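Local coordinates for Ice-binding protein (Flavobacteriaceae bacterium, PDB 5UYT) that probably binds ice through two right-handed beta-helical ice-binding domains, giving its Antarctic bacterium antifreeze activity, at residues Asn45-Met50 with Leu305-His310; Asp292-Tyr297 with Thr311-Ala316; Val363-Asp368 with Gly381-Asn386. One frame throughout, in Å; residues are numbered along the deposited sequence.

Contact 1: Asn45-Met50 with Leu305-His310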
ATOM      1  N   ASN A  45      -6.298   8.762   0.050  1.00 21.38           N
ATOM      2  CA  ASN A  45      -6.032   7.442  -0.540  1.00 20.85           C
ATOM      3  C   ASN A  45      -5.799   6.402   0.545  1.00 20.92           C
ATOM      4  O   ASN A  45      -4.964   6.611   1.437  1.00 21.31           O
ATOM      5  CB  ASN A  45      -4.838   7.514  -1.520  1.00 20.32           C
ATOM      6  CG  ASN A  45      -5.181   8.276  -2.775  1.00 20.95           C
ATOM      7  OD1 ASN A  45      -6.234   8.041  -3.384  1.00 21.35           O
ATOM      8  ND2 ASN A  45      -4.298   9.182  -3.190  1.00 20.51           N
ATOM      9  N   VAL A  46      -6.591   5.329   0.489  1.00 20.01           N
ATOM     10  CA  VAL A  46      -6.524   4.217   1.442  1.00 19.92           C
ATOM     11  C   VAL A  46      -6.108   2.953   0.713  1.00 19.82           C
ATOM     12  O   VAL A  46      -6.632   2.680  -0.357  1.00 21.02           O
ATOM     13  CB  VAL A  46      -7.897   4.022   2.128  1.00 20.37           C
ATOM     14  CG1 VAL A  46      -7.953   2.688   2.873  1.00 20.77           C
ATOM     15  CG2 VAL A  46      -8.127   5.159   3.122  1.00 20.92           C
ATOM     16  N   ASP A  47      -5.114   2.225   1.233  1.00 19.26           N
ATOM     17  CA  ASP A  47      -4.803   0.919   0.657  1.00 19.14           C
ATOM     18  C   ASP A  47      -5.790  -0.105   1.203  1.00 19.80           C
ATOM     19  O   ASP A  47      -5.452  -0.922   2.070  1.00 19.97           O
ATOM     20  CB  ASP A  47      -3.350   0.469   0.944  1.00 19.28           C
ATOM     21  CG  ASP A  47      -3.010  -0.827   0.247  1.00 19.58           C
ATOM     22  OD1 ASP A  47      -3.766  -1.186  -0.679  1.00 19.85           O
ATOM     23  OD2 ASP A  47      -1.997  -1.499   0.587  1.00 19.79           O
ATOM     24  N   GLY A  48      -6.995  -0.084   0.645  1.00 20.29           N
ATOM     25  CA  GLY A  48      -8.106  -0.895   1.129  1.00 21.53           C
ATOM     26  C   GLY A  48      -9.369  -0.352   0.488  1.00 22.64           C
ATOM     27  O   GLY A  48      -9.340   0.702  -0.174  1.00 22.99           O
ATOM     28  N   VAL A  49     -10.473  -1.070   0.675  1.00 22.77           N
ATOM     29  CA  VAL A  49     -11.749  -0.654   0.077  1.00 23.92           C
ATOM     30  C   VAL A  49     -12.540   0.142   1.088  1.00 24.53           C
ATOM     31  O   VAL A  49     -12.617  -0.233   2.291  1.00 24.33           O
ATOM     32  CB  VAL A  49     -12.559  -1.881  -0.398  1.00 24.81           C
ATOM     33  CG1 VAL A  49     -13.914  -1.480  -0.997  1.00 25.63           C
ATOM     34  CG2 VAL A  49     -11.709  -2.698  -1.370  1.00 24.76           C
ATOM     35  N   MET A  50     -13.133   1.241   0.620  1.00 25.08           N
ATOM     36  CA  MET A  50     -14.093   1.997   1.446  1.00 26.00           C
ATOM     37  C   MET A  50     -15.427   1.261   1.423  1.00 27.51           C
ATOM     38  O   MET A  50     -16.123   1.285   0.406  1.00 28.75           O
ATOM     39  CB  MET A  50     -14.225   3.453   0.932  1.00 26.62           C
ATOM     40  CG  MET A  50     -12.879   4.188   0.808  1.00 25.82           C
ATOM     41  SD  MET A  50     -11.871   4.200   2.311  1.00 25.64           S
ATOM     42  CE  MET A  50     -12.912   5.168   3.416  1.00 26.27           C
ATOM     43  N   LEU A 305       2.346   7.312   0.485  1.00 18.75           N
ATOM     44  CA  LEU A 305       1.384   6.235   0.358  1.00 18.79           C
ATOM     45  C   LEU A 305       2.173   4.932   0.258  1.00 18.56           C
ATOM     46  O   LEU A 305       3.234   4.883  -0.399  1.00 18.64           O
ATOM     47  CB  LEU A 305       0.586   6.407  -0.952  1.00 18.73           C
ATOM     48  CG  LEU A 305      -0.547   5.461  -1.365  1.00 19.42           C
ATOM     49  CD1 LEU A 305      -1.689   5.438  -0.342  1.00 21.19           C
ATOM     50  CD2 LEU A 305      -1.061   5.901  -2.752  1.00 19.20           C
ATOM     51  N   VAL A 306       1.659   3.890   0.903  1.00 18.52           N
ATOM     52  CA  VAL A 306       2.223   2.551   0.769  1.00 17.83           C
ATOM     53  C   VAL A 306       1.134   1.659   0.178  1.00 18.16           C
ATOM     54  O   VAL A 306      -0.023   1.661   0.669  1.00 18.02           O
ATOM     55  CB  VAL A 306       2.667   1.991   2.148  1.00 19.49           C
ATOM     56  CG1 VAL A 306       3.285   0.596   2.016  1.00 19.70           C
ATOM     57  CG2 VAL A 306       3.657   2.940   2.814  1.00 19.78           C
ATOM     58  N   LEU A 307       1.516   0.879  -0.840  1.00 17.35           N
ATOM     59  CA  LEU A 307       0.632  -0.069  -1.501  1.00 17.71           C
ATOM     60  C   LEU A 307       1.139  -1.510  -1.295  1.00 17.70           C
ATOM     61  O   LEU A 307       2.299  -1.726  -0.906  1.00 18.29           O
ATOM     62  CB  LEU A 307       0.519   0.270  -2.999  1.00 16.57           C
ATOM     63  CG  LEU A 307      -0.017   1.690  -3.321  1.00 16.27           C
ATOM     64  CD1 LEU A 307      -0.098   1.892  -4.852  1.00 16.16           C
ATOM     65  CD2 LEU A 307      -1.376   1.962  -2.656  1.00 16.86           C
ATOM     66  N   THR A 308       0.236  -2.473  -1.522  1.00 18.35           N
ATOM     67  CA  THR A 308       0.493  -3.907  -1.351  1.00 18.27           C
ATOM     68  C   THR A 308       0.098  -4.638  -2.651  1.00 18.36           C
ATOM     69  O   THR A 308      -0.465  -4.010  -3.575  1.00 17.89           O
ATOM     70  CB  THR A 308      -0.280  -4.453  -0.126  1.00 18.86           C
ATOM     71  OG1 THR A 308      -1.645  -4.006  -0.167  1.00 19.25           O
ATOM     72  CG2 THR A 308       0.391  -3.994   1.173  1.00 18.80           C
ATOM     73  N   PRO A 309       0.421  -5.950  -2.765  1.00 19.44           N
ATOM     74  CA  PRO A 309       0.235  -6.588  -4.065  1.00 19.46           C
ATOM     75  C   PRO A 309      -1.252  -6.717  -4.452  1.00 20.06           C
ATOM     76  O   PRO A 309      -2.011  -7.463  -3.805  1.00 21.05           O
ATOM     77  CB  PRO A 309       0.871  -7.985  -3.878  1.00 19.77           C
ATOM     78  CG  PRO A 309       1.881  -7.762  -2.804  1.00 19.53           C
ATOM     79  CD  PRO A 309       1.187  -6.819  -1.851  1.00 19.42           C
ATOM     80  N   HIS A 310      -1.640  -5.952  -5.482  1.00 19.62           N
ATOM     81  CA  HIS A 310      -3.033  -5.812  -5.936  1.00 20.25           C
ATOM     82  C   HIS A 310      -2.999  -5.192  -7.337  1.00 20.12           C
ATOM     83  O   HIS A 310      -1.973  -4.660  -7.763  1.00 19.92           O
ATOM     84  CB  HIS A 310      -3.821  -4.813  -5.062  1.00 20.53           C
ATOM     85  CG  HIS A 310      -4.162  -5.309  -3.685  1.00 20.70           C
ATOM     86  ND1 HIS A 310      -3.506  -4.854  -2.560  1.00 21.12           N
ATOM     87  CD2 HIS A 310      -5.096  -6.187  -3.248  1.00 22.23           C
ATOM     88  CE1 HIS A 310      -4.022  -5.429  -1.485  1.00 21.77           C
ATOM     89  NE2 HIS A 310      -4.980  -6.256  -1.874  1.00 22.33           N
TER
HETATM   90  O   HOH W   1      -0.228  -0.583   2.340  1.00 18.89           O
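Asp47 reaches Thr308 across the interface between the two ice-binding-like regions, both of the right-handed beta-helix type, and the contact joins a loop of the first to strand 305-307 and the turn after it in the second. The loop bends sharply at Asp47, the centre of an inverse gamma turn closed by a weak bond from Gly48 N to Val46 O (3.0 Å). From this bend CB points at the other segment and lies 3.5 Å from Val306 O. CG, anti to the backbone N (chi1 -175°), carries the carboxylate onward to the start of the turn at Thr308. There OD2 accepts a short hydrogen bond of 2.6 Å from Thr308 OG1, through the syn lone pair. A water also donates to Asp47 OD2, at 2.7 Å, and its second bond, 2.8 Å to Val306 O, ties the carboxylate to the strand backbone. OD1 is hydrogen-bonded to Tyr312 OH, which also accepts from the backbone N of Thr308 and is hydrogen-bonded to His310 ND1. His310 ND1 lies 4.1 Å from Asp47 OD1, without direct charge contact, the planes of ring and carboxylate 87° apart; a charge on the ring, if present, could favour the Asp47 anion. Closer to the start of both segments Leu305 CD1 makes van der Waals contact with Asn45 CB (4.0 Å) and the Asn45 carbonyl O. Asn45 OD1 accepts from Tyr297 N.

Contact 2: Asp292-Tyr297 with Thr311-Ala316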
ATOM      1  N   ASP A 292      -8.864  -4.404  -7.886  1.00 23.84           N
ATOM      2  CA  ASP A 292      -9.044  -4.829  -6.483  1.00 24.17           C
ATOM      3  C   ASP A 292      -9.408  -3.636  -5.602  1.00 23.35           C
ATOM      4  O   ASP A 292     -10.297  -3.715  -4.754  1.00 23.54           O
ATOM      5  CB  ASP A 292      -7.727  -5.410  -5.949  1.00 23.96           C
ATOM      6  CG  ASP A 292      -7.359  -6.691  -6.622  1.00 24.88           C
ATOM      7  OD1 ASP A 292      -8.267  -7.518  -6.858  1.00 25.25           O
ATOM      8  OD2 ASP A 292      -6.174  -6.891  -6.922  1.00 23.91           O
ATOM      9  N   ILE A 293      -8.680  -2.540  -5.777  1.00 22.41           N
ATOM     10  CA  ILE A 293      -8.786  -1.381  -4.860  1.00 22.00           C
ATOM     11  C   ILE A 293      -8.711  -0.137  -5.708  1.00 21.42           C
ATOM     12  O   ILE A 293      -7.779   0.007  -6.515  1.00 21.09           O
ATOM     13  CB  ILE A 293      -7.644  -1.334  -3.809  1.00 20.69           C
ATOM     14  CG1 ILE A 293      -7.771  -2.493  -2.787  1.00 20.97           C
ATOM     15  CG2 ILE A 293      -7.582   0.042  -3.095  1.00 20.32           C
ATOM     16  CD1 ILE A 293      -6.506  -2.681  -1.948  1.00 20.62           C
ATOM     17  N   GLU A 294      -9.690   0.756  -5.543  1.00 22.00           N
ATOM     18  CA  GLU A 294      -9.598   2.054  -6.227  1.00 22.07           C
ATOM     19  C   GLU A 294      -9.028   3.099  -5.276  1.00 21.29           C
ATOM     20  O   GLU A 294      -9.531   3.270  -4.145  1.00 22.37           O
ATOM     21  CB  GLU A 294     -10.947   2.544  -6.784  1.00 23.50           C
ATOM     22  CG  GLU A 294     -10.826   3.916  -7.484  1.00 23.25           C
ATOM     23  CD  GLU A 294     -12.142   4.451  -8.042  1.00 24.68           C
ATOM     24  OE1 GLU A 294     -13.178   3.738  -7.970  1.00 25.88           O
ATOM     25  OE2 GLU A 294     -12.152   5.604  -8.535  1.00 24.34           O
ATOM     26  N   LEU A 295      -8.002   3.787  -5.741  1.00 20.04           N
ATOM     27  CA  LEU A 295      -7.377   4.881  -4.982  1.00 19.66           C
ATOM     28  C   LEU A 295      -8.135   6.117  -5.391  1.00 20.06           C
ATOM     29  O   LEU A 295      -8.048   6.569  -6.544  1.00 19.56           O
ATOM     30  CB  LEU A 295      -5.848   4.986  -5.275  1.00 18.62           C
ATOM     31  CG  LEU A 295      -5.029   3.724  -4.957  1.00 18.33           C
ATOM     32  CD1 LEU A 295      -3.590   3.819  -5.400  1.00 17.40           C
ATOM     33  CD2 LEU A 295      -5.075   3.364  -3.460  1.00 18.93           C
ATOM     34  N   LEU A 296      -8.926   6.647  -4.449  1.00 20.31           N
ATOM     35  CA  LEU A 296      -9.975   7.596  -4.817  1.00 21.60           C
ATOM     36  C   LEU A 296      -9.537   9.030  -5.126  1.00 21.75           C
ATOM     37  O   LEU A 296     -10.366   9.844  -5.602  1.00 22.99           O
ATOM     38  CB  LEU A 296     -11.047   7.582  -3.729  1.00 22.58           C
ATOM     39  CG  LEU A 296     -11.809   6.258  -3.683  1.00 23.39           C
ATOM     40  CD1 LEU A 296     -12.668   6.225  -2.427  1.00 24.35           C
ATOM     41  CD2 LEU A 296     -12.697   6.045  -4.909  1.00 24.10           C
ATOM     42  N   TYR A 297      -8.255   9.338  -4.882  1.00 20.64           N
ATOM     43  CA  TYR A 297      -7.750  10.725  -5.014  1.00 21.13           C
ATOM     44  C   TYR A 297      -6.472  10.791  -5.835  1.00 20.27           C
ATOM     45  O   TYR A 297      -5.394  10.949  -5.274  1.00 19.87           O
ATOM     46  CB  TYR A 297      -7.618  11.428  -3.624  1.00 21.28           C
ATOM     47  CG  TYR A 297      -8.899  11.279  -2.856  1.00 22.76           C
ATOM     48  CD1 TYR A 297      -9.091  10.202  -1.976  1.00 22.94           C
ATOM     49  CD2 TYR A 297      -9.962  12.147  -3.076  1.00 24.48           C
ATOM     50  CE1 TYR A 297     -10.310  10.020  -1.306  1.00 24.01           C
ATOM     51  CE2 TYR A 297     -11.174  11.969  -2.421  1.00 25.75           C
ATOM     52  CZ  TYR A 297     -11.341  10.897  -1.553  1.00 26.03           C
ATOM     53  OH  TYR A 297     -12.554  10.746  -0.892  1.00 27.55           O
ATOM     54  N   THR A 311      -4.163  -5.183  -7.980  1.00 20.77           N
ATOM     55  CA  THR A 311      -4.415  -4.315  -9.099  1.00 20.90           C
ATOM     56  C   THR A 311      -5.151  -3.070  -8.570  1.00 20.60           C
ATOM     57  O   THR A 311      -6.265  -3.186  -8.040  1.00 20.96           O
ATOM     58  CB  THR A 311      -5.296  -5.018 -10.127  1.00 22.11           C
ATOM     59  OG1 THR A 311      -4.631  -6.195 -10.615  1.00 21.47           O
ATOM     60  CG2 THR A 311      -5.578  -4.070 -11.308  1.00 22.56           C
ATOM     61  N   TYR A 312      -4.556  -1.893  -8.762  1.00 19.50           N
ATOM     62  CA  TYR A 312      -5.157  -0.631  -8.287  1.00 19.06           C
ATOM     63  C   TYR A 312      -5.710   0.134  -9.459  1.00 19.32           C
ATOM     64  O   TYR A 312      -5.178   0.029 -10.573  1.00 18.33           O
ATOM     65  CB  TYR A 312      -4.078   0.237  -7.636  1.00 18.69           C
ATOM     66  CG  TYR A 312      -3.607  -0.345  -6.331  1.00 18.95           C
ATOM     67  CD1 TYR A 312      -4.356  -0.152  -5.161  1.00 19.77           C
ATOM     68  CD2 TYR A 312      -2.447  -1.136  -6.263  1.00 18.92           C
ATOM     69  CE1 TYR A 312      -3.945  -0.700  -3.944  1.00 18.91           C
ATOM     70  CE2 TYR A 312      -2.031  -1.689  -5.050  1.00 18.38           C
ATOM     71  CZ  TYR A 312      -2.784  -1.463  -3.897  1.00 18.54           C
ATOM     72  OH  TYR A 312      -2.425  -2.003  -2.669  1.00 18.01           O
ATOM     73  N   LEU A 313      -6.741   0.933  -9.202  1.00 19.88           N
ATOM     74  CA  LEU A 313      -7.255   1.896 -10.189  1.00 20.58           C
ATOM     75  C   LEU A 313      -7.126   3.323  -9.635  1.00 20.42           C
ATOM     76  O   LEU A 313      -7.584   3.624  -8.517  1.00 20.18           O
ATOM     77  CB  LEU A 313      -8.740   1.629 -10.516  1.00 21.76           C
ATOM     78  CG  LEU A 313      -9.399   2.681 -11.426  1.00 22.71           C
ATOM     79  CD1 LEU A 313      -8.802   2.730 -12.836  1.00 23.39           C
ATOM     80  CD2 LEU A 313     -10.909   2.445 -11.461  1.00 24.36           C
ATOM     81  N   LEU A 314      -6.475   4.184 -10.406  1.00 19.44           N
ATOM     82  CA  LEU A 314      -6.569   5.625 -10.188  1.00 19.64           C
ATOM     83  C   LEU A 314      -7.431   6.148 -11.345  1.00 20.38           C
ATOM     84  O   LEU A 314      -6.962   6.172 -12.484  1.00 20.12           O
ATOM     85  CB  LEU A 314      -5.166   6.248 -10.205  1.00 18.86           C
ATOM     86  CG  LEU A 314      -4.321   5.893  -8.966  1.00 18.69           C
ATOM     87  CD1 LEU A 314      -2.875   5.740  -9.390  1.00 18.07           C
ATOM     88  CD2 LEU A 314      -4.431   6.991  -7.909  1.00 18.91           C
ATOM     89  N   ASN A 315      -8.674   6.560 -11.057  1.00 20.78           N
ATOM     90  CA  ASN A 315      -9.662   6.787 -12.131  1.00 21.84           C
ATOM     91  C   ASN A 315      -9.665   8.220 -12.735  1.00 22.46           C
ATOM     92  O   ASN A 315     -10.719   8.710 -13.175  1.00 23.31           O
ATOM     93  CB  ASN A 315     -11.074   6.375 -11.684  1.00 23.31           C
ATOM     94  CG  ASN A 315     -11.994   6.094 -12.878  1.00 24.93           C
ATOM     95  OD1 ASN A 315     -11.538   5.600 -13.922  1.00 25.09           O
ATOM     96  ND2 ASN A 315     -13.265   6.432 -12.748  1.00 26.57           N
ATOM     97  N   ALA A 316      -8.490   8.863 -12.759  1.00 20.85           N
ATOM     98  CA  ALA A 316      -8.330  10.241 -13.267  1.00 21.47           C
ATOM     99  C   ALA A 316      -6.870  10.477 -13.538  1.00 20.72           C
ATOM    100  O   ALA A 316      -6.031   9.651 -13.166  1.00 19.91           O
ATOM    101  CB  ALA A 316      -8.823  11.271 -12.220  1.00 21.89           C
TER
HETATM  102  O   HOH W   2      -9.883   6.994  -8.561  1.00 19.27           O
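Ile293 and Tyr312 lie side by side on one face of a parallel strand pair, 293-294 with 311-314, in successive coils of the second beta-helix. This is the tight part of the contact. Ile293 CB comes to 3.7 Å from Tyr312 CD1, while its CG2 and CD1 meet the neighbouring CE1, so the isoleucine follows one side of the phenol ring towards the hydroxyl. Leu295 crosses the same ring obliquely, with CG 3.9 Å from Tyr312 CD1, and its CB is 3.6 Å from Leu314 CD2. The four residues are buried, and Leu307 of strand 305-307 touches both Leu295 and Tyr312. Tyr312 OH is hydrogen-bonded outside the pair, to Asp47 among others.

Backbone bonds hold the pair in register: Leu313 N binds Ile293 O, and Leu313 O accepts from Leu295 N at 2.8 Å. At the start, Thr311 N points almost straight at Asp292 OD2 (2.8 Å, 174° at the hydrogen), meeting the carboxylate on its anti side but 29° out of its plane. Thr311 O returns the link by accepting from Asp292 N and, weakly, from Ile293 N.

The other face is looser and more exposed. Glu294 runs extended beside Leu313, where its CD and Leu313 CD2 are still 4.2 Å apart. Glu294 OE2 touches Asn315 CB, the carboxylate and amide planes 90° apart; Asn315 OD1 is hydrogen-bonded to Asn341 ND2. Water joins the two segments here: one molecule donates to Glu294 OE2 (2.7 Å) and to Leu295 O, and accepts from Asn315 N at 2.8 Å.

Contact 3: Val363-Asp368 with Gly381-Asn386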
ATOM      1  N   VAL A 363       6.415  -4.798 -11.247  1.00 16.23           N
ATOM      2  CA  VAL A 363       5.609  -3.578 -11.109  1.00 16.10           C
ATOM      3  C   VAL A 363       5.231  -3.048 -12.491  1.00 16.26           C
ATOM      4  O   VAL A 363       6.125  -2.868 -13.370  1.00 16.40           O
ATOM      5  CB  VAL A 363       6.435  -2.511 -10.374  1.00 15.65           C
ATOM      6  CG1 VAL A 363       5.637  -1.221 -10.274  1.00 15.64           C
ATOM      7  CG2 VAL A 363       6.824  -3.045  -8.985  1.00 16.34           C
ATOM      8  N   PHE A 364       3.918  -2.864 -12.707  1.00 16.48           N
ATOM      9  CA  PHE A 364       3.411  -2.410 -14.005  1.00 17.22           C
ATOM     10  C   PHE A 364       2.473  -1.237 -13.857  1.00 17.45           C
ATOM     11  O   PHE A 364       1.619  -1.224 -12.955  1.00 18.29           O
ATOM     12  CB  PHE A 364       2.655  -3.547 -14.699  1.00 17.91           C
ATOM     13  CG  PHE A 364       3.501  -4.767 -14.874  1.00 18.64           C
ATOM     14  CD1 PHE A 364       4.333  -4.888 -15.992  1.00 19.21           C
ATOM     15  CD2 PHE A 364       3.567  -5.731 -13.859  1.00 18.74           C
ATOM     16  CE1 PHE A 364       5.177  -5.991 -16.134  1.00 20.22           C
ATOM     17  CE2 PHE A 364       4.413  -6.844 -14.003  1.00 19.63           C
ATOM     18  CZ  PHE A 364       5.219  -6.956 -15.121  1.00 20.35           C
ATOM     19  N   TRP A 365       2.598  -0.281 -14.770  1.00 17.19           N
ATOM     20  CA  TRP A 365       1.752   0.902 -14.732  1.00 16.90           C
ATOM     21  C   TRP A 365       1.072   0.972 -16.090  1.00 17.93           C
ATOM     22  O   TRP A 365       1.758   1.032 -17.128  1.00 18.92           O
ATOM     23  CB  TRP A 365       2.613   2.161 -14.590  1.00 16.63           C
ATOM     24  CG  TRP A 365       3.512   2.195 -13.369  1.00 15.86           C
ATOM     25  CD1 TRP A 365       4.706   1.529 -13.201  1.00 15.98           C
ATOM     26  CD2 TRP A 365       3.302   2.961 -12.186  1.00 16.46           C
ATOM     27  NE1 TRP A 365       5.235   1.834 -11.964  1.00 16.15           N
ATOM     28  CE2 TRP A 365       4.391   2.709 -11.322  1.00 16.06           C
ATOM     29  CE3 TRP A 365       2.269   3.818 -11.752  1.00 16.45           C
ATOM     30  CZ2 TRP A 365       4.493   3.293 -10.049  1.00 16.82           C
ATOM     31  CZ3 TRP A 365       2.381   4.420 -10.490  1.00 16.94           C
ATOM     32  CH2 TRP A 365       3.502   4.166  -9.659  1.00 17.17           C
ATOM     33  N   LYS A 366      -0.262   0.955 -16.097  1.00 18.06           N
ATOM     34  CA  LYS A 366      -1.013   1.094 -17.339  1.00 19.29           C
ATOM     35  C   LYS A 366      -1.540   2.522 -17.376  1.00 18.92           C
ATOM     36  O   LYS A 366      -2.417   2.844 -16.561  1.00 18.77           O
ATOM     37  CB  LYS A 366      -2.176   0.095 -17.300  1.00 20.74           C
ATOM     38  CG  LYS A 366      -2.994  -0.069 -18.599  1.00 24.62           C
ATOM     39  CD  LYS A 366      -4.044   1.023 -18.808  1.00 27.77           C
ATOM     40  CE  LYS A 366      -5.007   1.226 -17.637  1.00 29.29           C
ATOM     41  NZ  LYS A 366      -5.843   2.451 -17.843  1.00 31.02           N
ATOM     42  N   VAL A 367      -1.033   3.372 -18.280  1.00 18.50           N
ATOM     43  CA  VAL A 367      -1.422   4.792 -18.258  1.00 17.77           C
ATOM     44  C   VAL A 367      -2.193   5.165 -19.540  1.00 18.36           C
ATOM     45  O   VAL A 367      -1.660   5.131 -20.655  1.00 18.53           O
ATOM     46  CB  VAL A 367      -0.170   5.708 -18.111  1.00 17.25           C
ATOM     47  CG1 VAL A 367      -0.632   7.167 -18.054  1.00 17.38           C
ATOM     48  CG2 VAL A 367       0.632   5.291 -16.858  1.00 16.23           C
ATOM     49  N   ASP A 368      -3.475   5.481 -19.383  1.00 19.34           N
ATOM     50  CA  ASP A 368      -4.286   5.824 -20.542  1.00 21.09           C
ATOM     51  C   ASP A 368      -4.188   7.328 -20.790  1.00 21.35           C
ATOM     52  O   ASP A 368      -5.131   8.093 -20.538  1.00 20.44           O
ATOM     53  CB  ASP A 368      -5.748   5.393 -20.360  1.00 23.07           C
ATOM     54  CG  ASP A 368      -6.574   5.613 -21.599  1.00 26.94           C
ATOM     55  OD1 ASP A 368      -6.011   5.707 -22.712  1.00 28.03           O
ATOM     56  OD2 ASP A 368      -7.828   5.681 -21.482  1.00 28.33           O
ATOM     57  N   GLY A 381       9.527   0.069 -12.419  1.00 15.89           N
ATOM     58  CA  GLY A 381       8.483  -0.762 -13.031  1.00 16.85           C
ATOM     59  C   GLY A 381       8.374  -0.504 -14.524  1.00 17.08           C
ATOM     60  O   GLY A 381       9.136   0.305 -15.069  1.00 17.05           O
ATOM     61  N   SER A 382       7.427  -1.187 -15.169  1.00 17.35           N
ATOM     62  CA  SER A 382       7.230  -1.026 -16.613  1.00 17.59           C
ATOM     63  C   SER A 382       5.987  -0.157 -16.849  1.00 17.68           C
ATOM     64  O   SER A 382       4.874  -0.542 -16.472  1.00 16.87           O
ATOM     65  CB  SER A 382       7.038  -2.406 -17.253  1.00 18.72           C
ATOM     66  OG  SER A 382       8.237  -3.144 -17.171  1.00 19.54           O
ATOM     67  N   VAL A 383       6.193   1.013 -17.459  1.00 17.80           N
ATOM     68  CA  VAL A 383       5.096   1.942 -17.702  1.00 18.99           C
ATOM     69  C   VAL A 383       4.688   1.714 -19.143  1.00 19.85           C
ATOM     70  O   VAL A 383       5.522   1.736 -20.061  1.00 18.32           O
ATOM     71  CB  VAL A 383       5.525   3.424 -17.601  1.00 20.30           C
ATOM     72  CG1 VAL A 383       4.307   4.319 -17.880  1.00 22.84           C
ATOM     73  CG2 VAL A 383       6.124   3.727 -16.259  1.00 20.87           C
ATOM     74  N   ILE A 384       3.395   1.482 -19.340  1.00 20.05           N
ATOM     75  CA  ILE A 384       2.869   1.375 -20.691  1.00 24.02           C
ATOM     76  C   ILE A 384       1.792   2.407 -20.853  1.00 23.94           C
ATOM     77  O   ILE A 384       0.673   2.235 -20.347  1.00 23.03           O
ATOM     78  CB  ILE A 384       2.273   0.009 -20.971  1.00 26.64           C
ATOM     79  CG1 ILE A 384       3.271  -1.091 -20.605  1.00 29.78           C
ATOM     80  CG2 ILE A 384       1.866  -0.061 -22.449  1.00 30.99           C
ATOM     81  CD1 ILE A 384       2.812  -2.463 -21.034  1.00 32.70           C
ATOM     82  N   GLY A 385       2.158   3.472 -21.554  1.00 23.39           N
ATOM     83  CA  GLY A 385       1.277   4.582 -21.834  1.00 23.09           C
ATOM     84  C   GLY A 385       0.528   4.308 -23.123  1.00 23.49           C
ATOM     85  O   GLY A 385       0.869   3.389 -23.890  1.00 23.05           O
ATOM     86  N   ASN A 386      -0.507   5.114 -23.347  1.00 24.16           N
ATOM     87  CA  ASN A 386      -1.422   4.917 -24.465  1.00 24.51           C
ATOM     88  C   ASN A 386      -1.898   6.268 -24.958  1.00 26.81           C
ATOM     89  O   ASN A 386      -2.468   7.045 -24.172  1.00 26.80           O
ATOM     90  CB  ASN A 386      -2.639   4.104 -24.007  1.00 24.91           C
ATOM     91  CG  ASN A 386      -3.626   3.822 -25.131  1.00 26.04           C
ATOM     92  OD1 ASN A 386      -4.828   4.109 -24.996  1.00 28.17           O
ATOM     93  ND2 ASN A 386      -3.152   3.217 -26.216  1.00 24.87           N
TER
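Trp365 presents the edge of its indole to segment 381-386: Ser382 O lies in the ring plane, 3.9 Å from CD1, and Gly381 CA is near the plane on the NE1 side. Val383 CG2 approaches obliquely, 4.0 Å from Trp365 CD1. Outside the segments, NE1 is hydrogen-bonded to Lys380 O and the Phe379 ring meets the indole with the planes about 45° apart. On the opposite face of the sheet Phe364 CD1 touches Ser382 CB at 3.9 Å, again obliquely. Beyond the indole, Val367 CG2 packs on Val383 CG1.

These pairs sit on neighbouring parallel strands of the beta-helix, whose axes approach to 4.7 Å with their directions 13° apart. Four backbone hydrogen bonds join them, from Ser382 N to Val363 O through Val367 N to Ile384 O; the one from Ile384 N to Trp365 O (2.8 Å) is close to straight at 174°. Gly381, with a positive phi, forms the corner leading into the second strand. The chemistry implies that peptide hydrogen bonds and apolar contacts together join the coils, while buried polar tips find partners outside the pair: Lys366 NZ on Ile340 O of the adjoining strand 336-340, Ser382 OG on Arg401 NH1.

Overall arrangement
Contacts 1 and 2 adjoin, their centres 9 Å apart, and are joined through Tyr312 of contact 2, whose OH lies 2.5 Å from Asp47 OD1, a probable hydrogen bond, so the strand pair of contact 2 reaches directly into the interface between the two ice-binding-like regions. Asn45 OD1, 2.8 Å from Tyr297 N, adds to this. Contact 3 lies farther along the second beta-helix, its centre 14 Å from that of contact 2 and 18 Å from that of contact 1, with nearest atoms about 6 Å away in both cases. Strand 336-340 bridges the gap, pairing in parallel with 311-314 and with 363-367. Contacts 2 and 3 thus sample coil-to-coil pairing within one region, whereas contact 1 joins two.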